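Local coordinates for anthrone oxidase-like protein (Streptomyces ambofaciens, PDB 5F9P) that works as an oxygenase that cleaves a carbon-carbon bond in atypical angucycline biosynthesis, in the oxidative opening of ring B, at residues L95-S106 with F155-A166; E137-F148 with A200-V211. One frame throughout, in Å; residues are numbered along the deposited sequence.

Contact 1. Residues L95-S106 with F155-A166; sequences LMQNEVAHTLTS and FRAHVVLKGLRA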
loop_
_atom_site.group_PDB
_atom_site.type_symbol
_atom_site.label_atom_id
_atom_site.label_comp_id
_atom_site.label_asym_id
_atom_site.label_seq_id
_atom_site.Cartn_x
_atom_site.Cartn_y
_atom_site.Cartn_z
ATOM N N LEU A 95 -1.510 3.547 10.271
ATOM C CA LEU A 95 -1.395 4.670 9.355
ATOM C C LEU A 95 0.081 4.936 9.177
ATOM O O LEU A 95 0.748 5.444 10.093
ATOM C CB LEU A 95 -2.096 5.914 9.912
ATOM C CG LEU A 95 -3.476 5.769 10.555
ATOM C CD1 LEU A 95 -3.892 7.117 11.137
ATOM C CD2 LEU A 95 -4.535 5.259 9.580
HETATM N N MSE A 96 0.591 4.597 7.997
HETATM C CA MSE A 96 2.028 4.495 7.796
HETATM C C MSE A 96 2.573 5.537 6.829
HETATM O O MSE A 96 2.092 5.662 5.709
HETATM C CB MSE A 96 2.366 3.090 7.299
HETATM C CG MSE A 96 2.146 1.990 8.338
HETATM SE SE MSE A 96 2.226 0.220 7.523
HETATM C CE MSE A 96 0.583 0.350 6.443
ATOM N N GLN A 97 3.591 6.275 7.261
ATOM C CA GLN A 97 4.193 7.296 6.415
ATOM C C GLN A 97 5.485 6.764 5.814
ATOM O O GLN A 97 6.334 6.232 6.530
ATOM C CB GLN A 97 4.454 8.577 7.222
ATOM C CG GLN A 97 3.222 9.074 7.976
ATOM C CD GLN A 97 3.519 10.267 8.877
ATOM O OE1 GLN A 97 4.344 11.110 8.547
ATOM N NE2 GLN A 97 2.847 10.336 10.018
ATOM N N ASN A 98 5.635 6.917 4.502
ATOM C CA ASN A 98 6.723 6.289 3.769
ATOM C C ASN A 98 7.334 7.194 2.730
ATOM O O ASN A 98 6.738 8.191 2.320
ATOM C CB ASN A 98 6.203 5.060 3.009
ATOM C CG ASN A 98 5.256 4.234 3.830
ATOM O OD1 ASN A 98 5.671 3.327 4.551
ATOM N ND2 ASN A 98 3.969 4.555 3.745
ATOM N N GLU A 99 8.518 6.813 2.275
ATOM C CA GLU A 99 9.067 7.367 1.053
ATOM C C GLU A 99 9.259 6.213 0.081
ATOM O O GLU A 99 9.409 5.059 0.492
ATOM C CB GLU A 99 10.379 8.103 1.313
ATOM C CG GLU A 99 11.524 7.225 1.727
ATOM C CD GLU A 99 12.755 8.041 2.135
ATOM O OE1 GLU A 99 13.817 7.435 2.385
ATOM O OE2 GLU A 99 12.654 9.289 2.209
ATOM N N VAL A 100 9.213 6.518 -1.207
ATOM C CA VAL A 100 9.356 5.491 -2.220
ATOM C C VAL A 100 10.836 5.181 -2.363
ATOM O O VAL A 100 11.634 6.084 -2.585
ATOM C CB VAL A 100 8.775 5.958 -3.571
ATOM C CG1 VAL A 100 9.063 4.917 -4.664
ATOM C CG2 VAL A 100 7.275 6.208 -3.434
ATOM N N ALA A 101 11.217 3.916 -2.202
ATOM C CA ALA A 101 12.632 3.572 -2.263
ATOM C C ALA A 101 13.017 3.048 -3.647
ATOM O O ALA A 101 14.140 3.238 -4.112
ATOM C CB ALA A 101 12.996 2.551 -1.170
ATOM N N HIS A 102 12.083 2.385 -4.309
ATOM C CA HIS A 102 12.407 1.700 -5.543
ATOM C C HIS A 102 11.141 1.388 -6.340
ATOM O O HIS A 102 10.099 1.084 -5.756
ATOM C CB HIS A 102 13.149 0.398 -5.205
ATOM C CG HIS A 102 13.696 -0.318 -6.397
ATOM N ND1 HIS A 102 14.924 -0.018 -6.945
ATOM C CD2 HIS A 102 13.186 -1.327 -7.143
ATOM C CE1 HIS A 102 15.148 -0.817 -7.975
ATOM N NE2 HIS A 102 14.111 -1.623 -8.112
ATOM N N THR A 103 11.241 1.483 -7.662
ATOM C CA THR A 103 10.191 0.992 -8.550
ATOM C C THR A 103 10.780 0.086 -9.628
ATOM O O THR A 103 11.937 0.229 -10.041
ATOM C CB THR A 103 9.387 2.132 -9.231
ATOM O OG1 THR A 103 10.230 2.855 -10.144
ATOM C CG2 THR A 103 8.833 3.076 -8.192
ATOM N N LEU A 104 9.968 -0.857 -10.070
ATOM C CA LEU A 104 10.333 -1.746 -11.145
ATOM C C LEU A 104 9.068 -2.019 -11.937
ATOM O O LEU A 104 8.005 -2.195 -11.348
ATOM C CB LEU A 104 10.879 -3.053 -10.574
ATOM C CG LEU A 104 11.124 -4.130 -11.636
ATOM C CD1 LEU A 104 12.177 -3.657 -12.632
ATOM C CD2 LEU A 104 11.509 -5.472 -10.994
ATOM N N THR A 105 9.158 -2.018 -13.265
ATOM C CA THR A 105 8.020 -2.449 -14.075
ATOM C C THR A 105 8.437 -3.577 -14.992
ATOM O O THR A 105 9.621 -3.791 -15.231
ATOM C CB THR A 105 7.405 -1.319 -14.950
ATOM O OG1 THR A 105 8.320 -0.968 -15.998
ATOM C CG2 THR A 105 7.044 -0.087 -14.115
ATOM N N SER A 106 7.449 -4.289 -15.514
ATOM C CA SER A 106 7.699 -5.364 -16.453
ATOM C C SER A 106 8.558 -4.920 -17.636
ATOM O O SER A 106 9.242 -5.734 -18.251
ATOM C CB SER A 106 6.376 -5.931 -16.970
ATOM O OG SER A 106 6.622 -7.132 -17.679
ATOM N N PHE A 155 3.639 -10.570 -14.096
ATOM C CA PHE A 155 4.107 -9.502 -13.236
ATOM C C PHE A 155 3.974 -8.181 -13.970
ATOM O O PHE A 155 4.359 -8.080 -15.139
ATOM C CB PHE A 155 5.561 -9.721 -12.826
ATOM C CG PHE A 155 6.197 -8.503 -12.213
ATOM C CD1 PHE A 155 5.998 -8.199 -10.872
ATOM C CD2 PHE A 155 6.972 -7.646 -12.984
ATOM C CE1 PHE A 155 6.590 -7.069 -10.308
ATOM C CE2 PHE A 155 7.562 -6.518 -12.425
ATOM C CZ PHE A 155 7.360 -6.227 -11.081
ATOM N N ARG A 156 3.440 -7.168 -13.296
ATOM C CA ARG A 156 3.324 -5.844 -13.915
ATOM C C ARG A 156 4.261 -4.797 -13.330
ATOM O O ARG A 156 4.906 -4.050 -14.076
ATOM C CB ARG A 156 1.884 -5.332 -13.834
ATOM C CG ARG A 156 0.894 -6.173 -14.620
ATOM C CD ARG A 156 -0.521 -5.602 -14.481
ATOM N NE ARG A 156 -1.452 -6.322 -15.337
ATOM C CZ ARG A 156 -2.733 -6.010 -15.474
ATOM N NH1 ARG A 156 -3.248 -4.986 -14.792
ATOM N NH2 ARG A 156 -3.492 -6.729 -16.290
ATOM N N ALA A 157 4.325 -4.720 -12.001
ATOM C CA ALA A 157 5.100 -3.658 -11.355
ATOM C C ALA A 157 5.354 -3.914 -9.876
ATOM O O ALA A 157 4.639 -4.698 -9.228
ATOM C CB ALA A 157 4.404 -2.284 -11.549
ATOM N N HIS A 158 6.379 -3.255 -9.348
ATOM C CA HIS A 158 6.747 -3.402 -7.939
ATOM C C HIS A 158 7.200 -2.072 -7.374
ATOM O O HIS A 158 8.092 -1.415 -7.933
ATOM C CB HIS A 158 7.871 -4.434 -7.746
ATOM C CG HIS A 158 8.123 -4.790 -6.307
ATOM N ND1 HIS A 158 9.371 -5.139 -5.829
ATOM C CD2 HIS A 158 7.283 -4.864 -5.246
ATOM C CE1 HIS A 158 9.287 -5.417 -4.538
ATOM N NE2 HIS A 158 8.032 -5.258 -4.158
ATOM N N VAL A 159 6.577 -1.682 -6.268
ATOM C CA VAL A 159 6.982 -0.504 -5.511
ATOM C C VAL A 159 7.525 -0.935 -4.153
ATOM O O VAL A 159 6.892 -1.741 -3.452
ATOM C CB VAL A 159 5.777 0.444 -5.270
ATOM C CG1 VAL A 159 6.225 1.675 -4.495
ATOM C CG2 VAL A 159 5.116 0.839 -6.606
ATOM N N VAL A 160 8.687 -0.413 -3.774
ATOM C CA VAL A 160 9.236 -0.694 -2.445
ATOM C C VAL A 160 9.252 0.598 -1.667
ATOM O O VAL A 160 9.820 1.587 -2.119
ATOM C CB VAL A 160 10.679 -1.269 -2.515
ATOM C CG1 VAL A 160 11.241 -1.522 -1.112
ATOM C CG2 VAL A 160 10.706 -2.553 -3.349
ATOM N N LEU A 161 8.623 0.600 -0.501
ATOM C CA LEU A 161 8.587 1.793 0.330
ATOM C C LEU A 161 9.392 1.613 1.608
ATOM O O LEU A 161 9.380 0.538 2.228
ATOM C CB LEU A 161 7.147 2.148 0.698
ATOM C CG LEU A 161 6.122 2.184 -0.438
ATOM C CD1 LEU A 161 4.719 2.433 0.121
ATOM C CD2 LEU A 161 6.495 3.277 -1.389
ATOM N N LYS A 162 10.080 2.681 2.001
ATOM C CA LYS A 162 10.781 2.741 3.278
ATOM C C LYS A 162 9.894 3.417 4.305
ATOM O O LYS A 162 9.467 4.554 4.106
ATOM C CB LYS A 162 12.070 3.550 3.136
ATOM C CG LYS A 162 12.828 3.728 4.452
ATOM C CD LYS A 162 14.021 4.680 4.298
ATOM C CE LYS A 162 14.792 4.802 5.613
ATOM N NZ LYS A 162 15.968 5.724 5.511
ATOM N N GLY A 163 9.626 2.728 5.404
ATOM C CA GLY A 163 8.801 3.278 6.451
ATOM C C GLY A 163 9.530 4.399 7.169
ATOM O O GLY A 163 10.674 4.217 7.598
ATOM N N LEU A 164 8.867 5.553 7.288
ATOM C CA LEU A 164 9.411 6.724 7.997
ATOM C C LEU A 164 8.957 6.792 9.456
ATOM O O LEU A 164 9.757 7.027 10.363
ATOM C CB LEU A 164 9.004 8.014 7.277
ATOM C CG LEU A 164 9.618 8.160 5.889
ATOM C CD1 LEU A 164 9.381 9.558 5.330
ATOM C CD2 LEU A 164 11.111 7.833 5.953
ATOM N N ARG A 165 7.663 6.577 9.668
ATOM C CA ARG A 165 7.059 6.625 10.991
ATOM C C ARG A 165 5.614 6.175 10.823
ATOM O O ARG A 165 5.114 6.114 9.702
ATOM C CB ARG A 165 7.125 8.050 11.554
ATOM C CG ARG A 165 6.308 9.052 10.772
ATOM C CD ARG A 165 6.651 10.485 11.172
ATOM N NE ARG A 165 7.991 10.865 10.739
ATOM C CZ ARG A 165 8.291 11.312 9.521
ATOM N NH1 ARG A 165 7.344 11.438 8.599
ATOM N NH2 ARG A 165 9.545 11.626 9.222
ATOM N N ALA A 166 4.934 5.844 11.914
ATOM C CA ALA A 166 3.609 5.253 11.776
ATOM C C ALA A 166 2.788 5.406 13.034
ATOM O O ALA A 166 3.335 5.456 14.121
ATOM C CB ALA A 166 3.729 3.775 11.409
HETATM O O HOH W 1 6.147 -9.750 -17.015
#
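Gln97 and Arg165 meet side chain to side chain and backbone to backbone. Starting at its CB, Gln97 rests 3.6 Å from Arg165 O, the carbonyl that also accepts the backbone N-H of Gln97. CG stays beside that oxygen, and CD and NE2 then pass along the arginine's CG. At the tip, OE1 takes a hydrogen bond of 3.0 Å from Arg165 NH1. The oxygen lies in the guanidinium plane, but the donor stands above the amide plane, the two planes being 62° apart. Arg165 reaches back through a bend at chi3 (69°).

The next pair on this face is Glu99 and Lys162, flexible chains lying side by side, their charges 4.2 Å apart (OE1 to NZ), too far for a salt bridge. Further along, Val160 O accepts from both Ala101 N and His102 N. On the other face Val100 CG2 packs 3.7 Å from Leu161 CD2, branched apolar groups suited to close contact. Buried Asn98 gives its ND2 to Thr11 O.

Two classic beta bulges, Leu164-Arg165 opposite Gln97 and Ala101-His102 opposite Val160, interrupt an antiparallel ladder, here part of the closed eight-stranded barrel of a protein related to the dimeric alpha-beta barrels.

Contact 2. Residues E137-F148 with A200-V211; sequences EALDALGPGQAF and ARKAAVGRVRAV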
loop_
_atom_site.group_PDB
_atom_site.type_symbol
_atom_site.label_atom_id
_atom_site.label_comp_id
_atom_site.label_asym_id
_atom_site.label_seq_id
_atom_site.Cartn_x
_atom_site.Cartn_y
_atom_site.Cartn_z
ATOM N N GLU A 137 19.326 -3.209 4.240
ATOM C CA GLU A 137 19.483 -4.516 3.638
ATOM C C GLU A 137 18.145 -4.985 3.042
ATOM O O GLU A 137 18.077 -5.435 1.895
ATOM C CB GLU A 137 19.986 -5.497 4.702
ATOM C CG GLU A 137 19.950 -6.959 4.295
ATOM C CD GLU A 137 21.028 -7.319 3.289
ATOM O OE1 GLU A 137 21.741 -6.399 2.819
ATOM O OE2 GLU A 137 21.165 -8.524 2.985
ATOM N N ALA A 138 17.084 -4.880 3.832
ATOM C CA ALA A 138 15.744 -5.245 3.379
ATOM C C ALA A 138 15.344 -4.480 2.118
ATOM O O ALA A 138 14.799 -5.050 1.182
ATOM C CB ALA A 138 14.724 -4.992 4.490
ATOM N N LEU A 139 15.598 -3.175 2.118
ATOM C CA LEU A 139 15.234 -2.324 0.996
ATOM C C LEU A 139 15.997 -2.721 -0.260
ATOM O O LEU A 139 15.438 -2.785 -1.354
ATOM C CB LEU A 139 15.525 -0.863 1.338
ATOM C CG LEU A 139 14.625 -0.217 2.391
ATOM C CD1 LEU A 139 15.164 1.160 2.780
ATOM C CD2 LEU A 139 13.208 -0.098 1.834
ATOM N N ASP A 140 17.293 -2.964 -0.104
ATOM C CA ASP A 140 18.103 -3.390 -1.234
ATOM C C ASP A 140 17.639 -4.733 -1.777
ATOM O O ASP A 140 17.527 -4.910 -2.988
ATOM C CB ASP A 140 19.577 -3.464 -0.861
ATOM C CG ASP A 140 20.454 -3.640 -2.071
ATOM O OD1 ASP A 140 20.601 -2.655 -2.836
ATOM O OD2 ASP A 140 20.980 -4.756 -2.270
ATOM N N ALA A 141 17.361 -5.675 -0.880
ATOM C CA ALA A 141 16.914 -7.005 -1.288
ATOM C C ALA A 141 15.587 -6.974 -2.035
ATOM O O ALA A 141 15.428 -7.675 -3.045
ATOM C CB ALA A 141 16.810 -7.953 -0.079
ATOM N N LEU A 142 14.638 -6.187 -1.525
ATOM C CA LEU A 142 13.278 -6.146 -2.093
ATOM C C LEU A 142 13.247 -5.425 -3.423
ATOM O O LEU A 142 12.497 -5.804 -4.314
ATOM C CB LEU A 142 12.292 -5.464 -1.131
ATOM C CG LEU A 142 11.842 -6.267 0.081
ATOM C CD1 LEU A 142 11.144 -5.361 1.076
ATOM C CD2 LEU A 142 10.925 -7.408 -0.374
ATOM N N GLY A 143 14.061 -4.377 -3.547
ATOM C CA GLY A 143 14.049 -3.537 -4.727
ATOM C C GLY A 143 14.988 -4.074 -5.789
ATOM O O GLY A 143 14.608 -4.958 -6.564
ATOM N N PRO A 144 16.219 -3.542 -5.835
ATOM C CA PRO A 144 17.230 -3.986 -6.814
ATOM C C PRO A 144 17.423 -5.497 -6.771
ATOM O O PRO A 144 17.657 -6.118 -7.803
ATOM C CB PRO A 144 18.509 -3.279 -6.349
ATOM C CG PRO A 144 18.029 -2.077 -5.590
ATOM C CD PRO A 144 16.723 -2.473 -4.949
ATOM N N GLY A 145 17.314 -6.083 -5.584
ATOM C CA GLY A 145 17.474 -7.522 -5.423
ATOM C C GLY A 145 16.485 -8.360 -6.218
ATOM O O GLY A 145 16.746 -9.534 -6.517
ATOM N N GLN A 146 15.346 -7.766 -6.567
ATOM C CA GLN A 146 14.307 -8.497 -7.285
ATOM C C GLN A 146 14.079 -8.033 -8.731
ATOM O O GLN A 146 12.960 -8.066 -9.247
ATOM C CB GLN A 146 13.002 -8.476 -6.492
ATOM C CG GLN A 146 13.157 -9.086 -5.100
ATOM C CD GLN A 146 11.827 -9.433 -4.466
ATOM O OE1 GLN A 146 11.469 -10.605 -4.360
ATOM N NE2 GLN A 146 11.095 -8.418 -4.029
ATOM N N ALA A 147 15.150 -7.614 -9.389
ATOM C CA ALA A 147 15.058 -7.255 -10.796
ATOM C C ALA A 147 14.463 -8.409 -11.615
ATOM O O ALA A 147 13.821 -8.179 -12.636
ATOM C CB ALA A 147 16.437 -6.855 -11.335
ATOM N N PHE A 148 14.654 -9.646 -11.161
ATOM C CA PHE A 148 14.164 -10.804 -11.910
ATOM C C PHE A 148 12.648 -10.765 -12.105
ATOM O O PHE A 148 12.121 -11.412 -13.006
ATOM C CB PHE A 148 14.527 -12.119 -11.201
ATOM C CG PHE A 148 13.785 -12.318 -9.910
ATOM C CD1 PHE A 148 14.304 -11.837 -8.714
ATOM C CD2 PHE A 148 12.544 -12.942 -9.898
ATOM C CE1 PHE A 148 13.608 -11.998 -7.518
ATOM C CE2 PHE A 148 11.843 -13.104 -8.712
ATOM C CZ PHE A 148 12.374 -12.630 -7.518
ATOM N N ALA A 200 17.917 -15.855 -7.782
ATOM C CA ALA A 200 17.885 -14.460 -7.343
ATOM C C ALA A 200 16.667 -14.208 -6.437
ATOM O O ALA A 200 16.724 -13.388 -5.509
ATOM C CB ALA A 200 17.895 -13.517 -8.536
ATOM N N ARG A 201 15.573 -14.932 -6.680
ATOM C CA ARG A 201 14.426 -14.841 -5.772
ATOM C C ARG A 201 14.785 -15.374 -4.392
ATOM O O ARG A 201 14.531 -14.717 -3.386
ATOM C CB ARG A 201 13.200 -15.579 -6.308
ATOM C CG ARG A 201 12.116 -15.786 -5.245
ATOM C CD ARG A 201 10.903 -16.500 -5.805
ATOM N NE ARG A 201 9.890 -16.751 -4.773
ATOM C CZ ARG A 201 8.684 -17.258 -5.024
ATOM N NH1 ARG A 201 8.346 -17.565 -6.275
ATOM N NH2 ARG A 201 7.815 -17.444 -4.034
ATOM N N LYS A 202 15.389 -16.558 -4.352
ATOM C CA LYS A 202 15.802 -17.174 -3.082
ATOM C C LYS A 202 16.755 -16.281 -2.289
ATOM O O LYS A 202 16.700 -16.216 -1.061
ATOM C CB LYS A 202 16.466 -18.530 -3.340
ATOM C CG LYS A 202 15.606 -19.520 -4.125
ATOM C CD LYS A 202 16.359 -20.834 -4.332
ATOM C CE LYS A 202 15.511 -21.871 -5.059
ATOM N NZ LYS A 202 16.294 -23.115 -5.367
ATOM N N ALA A 203 17.639 -15.599 -3.001
ATOM C CA ALA A 203 18.599 -14.715 -2.359
ATOM C C ALA A 203 17.887 -13.500 -1.784
ATOM O O ALA A 203 18.138 -13.108 -0.650
ATOM C CB ALA A 203 19.681 -14.288 -3.351
ATOM N N ALA A 204 16.990 -12.905 -2.562
ATOM C CA ALA A 204 16.261 -11.723 -2.086
ATOM C C ALA A 204 15.464 -12.084 -0.842
ATOM O O ALA A 204 15.556 -11.415 0.191
ATOM C CB ALA A 204 15.330 -11.180 -3.183
ATOM N N VAL A 205 14.698 -13.167 -0.943
ATOM C CA VAL A 205 13.871 -13.624 0.159
ATOM C C VAL A 205 14.704 -13.970 1.397
ATOM O O VAL A 205 14.307 -13.665 2.518
ATOM C CB VAL A 205 12.979 -14.804 -0.275
ATOM C CG1 VAL A 205 12.430 -15.545 0.932
ATOM C CG2 VAL A 205 11.844 -14.293 -1.172
ATOM N N GLY A 206 15.858 -14.596 1.186
ATOM C CA GLY A 206 16.727 -14.988 2.283
ATOM C C GLY A 206 17.298 -13.793 3.035
ATOM O O GLY A 206 17.466 -13.829 4.262
ATOM N N ARG A 207 17.604 -12.737 2.295
ATOM C CA ARG A 207 18.112 -11.504 2.884
ATOM C C ARG A 207 17.040 -10.810 3.728
ATOM O O ARG A 207 17.303 -10.381 4.843
ATOM C CB ARG A 207 18.637 -10.581 1.789
ATOM C CG ARG A 207 19.978 -11.048 1.201
ATOM C CD ARG A 207 20.333 -10.270 -0.062
ATOM N NE ARG A 207 20.685 -8.885 0.228
ATOM C CZ ARG A 207 20.689 -7.913 -0.679
ATOM N NH1 ARG A 207 20.349 -8.176 -1.935
ATOM N NH2 ARG A 207 21.030 -6.684 -0.327
ATOM N N VAL A 208 15.825 -10.711 3.199
ATOM C CA VAL A 208 14.727 -10.144 3.979
ATOM C C VAL A 208 14.450 -10.988 5.221
ATOM O O VAL A 208 14.346 -10.464 6.333
ATOM C CB VAL A 208 13.443 -10.022 3.142
ATOM C CG1 VAL A 208 12.299 -9.463 3.996
ATOM C CG2 VAL A 208 13.698 -9.133 1.950
ATOM N N ARG A 209 14.358 -12.302 5.031
ATOM C CA ARG A 209 14.095 -13.218 6.144
ATOM C C ARG A 209 15.076 -13.008 7.305
ATOM O O ARG A 209 14.699 -13.085 8.484
ATOM C CB ARG A 209 14.147 -14.670 5.647
ATOM C CG ARG A 209 14.083 -15.739 6.752
ATOM C CD ARG A 209 14.135 -17.127 6.121
ATOM N NE ARG A 209 14.271 -18.219 7.083
ATOM C CZ ARG A 209 13.677 -19.400 6.938
ATOM N NH1 ARG A 209 12.898 -19.624 5.884
ATOM N NH2 ARG A 209 13.853 -20.360 7.842
ATOM N N ALA A 210 16.330 -12.722 6.979
ATOM C CA ALA A 210 17.352 -12.536 8.012
ATOM C C ALA A 210 17.091 -11.334 8.918
ATOM O O ALA A 210 17.535 -11.312 10.064
ATOM C CB ALA A 210 18.750 -12.437 7.381
ATOM N N VAL A 211 16.380 -10.330 8.410
ATOM C CA VAL A 211 16.222 -9.090 9.161
ATOM C C VAL A 211 14.782 -8.749 9.531
ATOM O O VAL A 211 14.531 -7.682 10.076
ATOM C CB VAL A 211 16.862 -7.873 8.426
ATOM C CG1 VAL A 211 18.357 -8.099 8.184
ATOM C CG2 VAL A 211 16.147 -7.607 7.120
HETATM O O HOH W 2 20.790 -6.166 -4.361
HETATM O O HOH W 3 18.570 -11.389 -5.562
#
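Arg207 reaches across from its helix to hold Glu137 and Asp140, one helical turn apart on the other helix. A bend at chi3 (70°) brings the guanidinium side-on to Glu137: Arg207 NE binds Glu137 OE2 at 2.8 Å and Arg207 NH2 binds Glu137 OE1 at 3.2 Å. Both oxygens lie in the guanidinium plane, yet they are met from above the carboxylate plane. Arg207 NH2 also donates to Asp140 OD2 at 2.7 Å, an almost straight bond to the anti lone pair, while a water joins OD2 to Arg207 NH1. Only arginine offers so many N-H groups in one plane. Beneath it lies Ala141, whose CB sits 3.8 Å from that plane, over its centre; a methyl fits there without pushing the arginine off.

Small residues also let the axes of helix segments 137-142 and 200-211 approach to 8.5 Å, nearly antiparallel at 161°. Ala204 CB fits against Ala141 O and Gln146 CG, and Val208 CG2 packs 3.9 Å from Ala141 CB and touches Leu142.

Phe148 closes the other end. Its ring lies against the start of helix 199-211, with CZ 3.3 Å from Arg201 CB and the backbone N of Arg201 over one face. The guanidinium of Arg201 leads off to Tyr189, so the ring meets mainly its backbone and CB. Nearby, a water bridges Gly145 O and Ala200 O.

The chemistry is thus divided: a salt-bridge network of two carboxylates and one guanidinium probably steadies Arg207 and fixes the rotation of its guanidinium, while alanine, valine and phenylalanine supply close apolar contact.

Overall arrangement
Of the paired elements, strand 92-105 comes first along the chain, and contact 1 closes a 48-residue loop by pairing it with strand 155-167. That loop holds strand 122-130 and helix 135-142. The chain runs on from this helix through strand 155-167 to helix 199-211, whose pairing with the earlier helix, contact 2, closes a second loop of 51 residues. The two loops cross, since their segments alternate along the chain. Contact 1 joins the first half of the barrel to the second, and contact 2 ties together two helices outside it. With centres 14 Å apart they touch, His158 lying against Leu142 and Gln146, near a bound glycerol, probably from the crystallisation liquor, that Gln146 hydrogen-bonds.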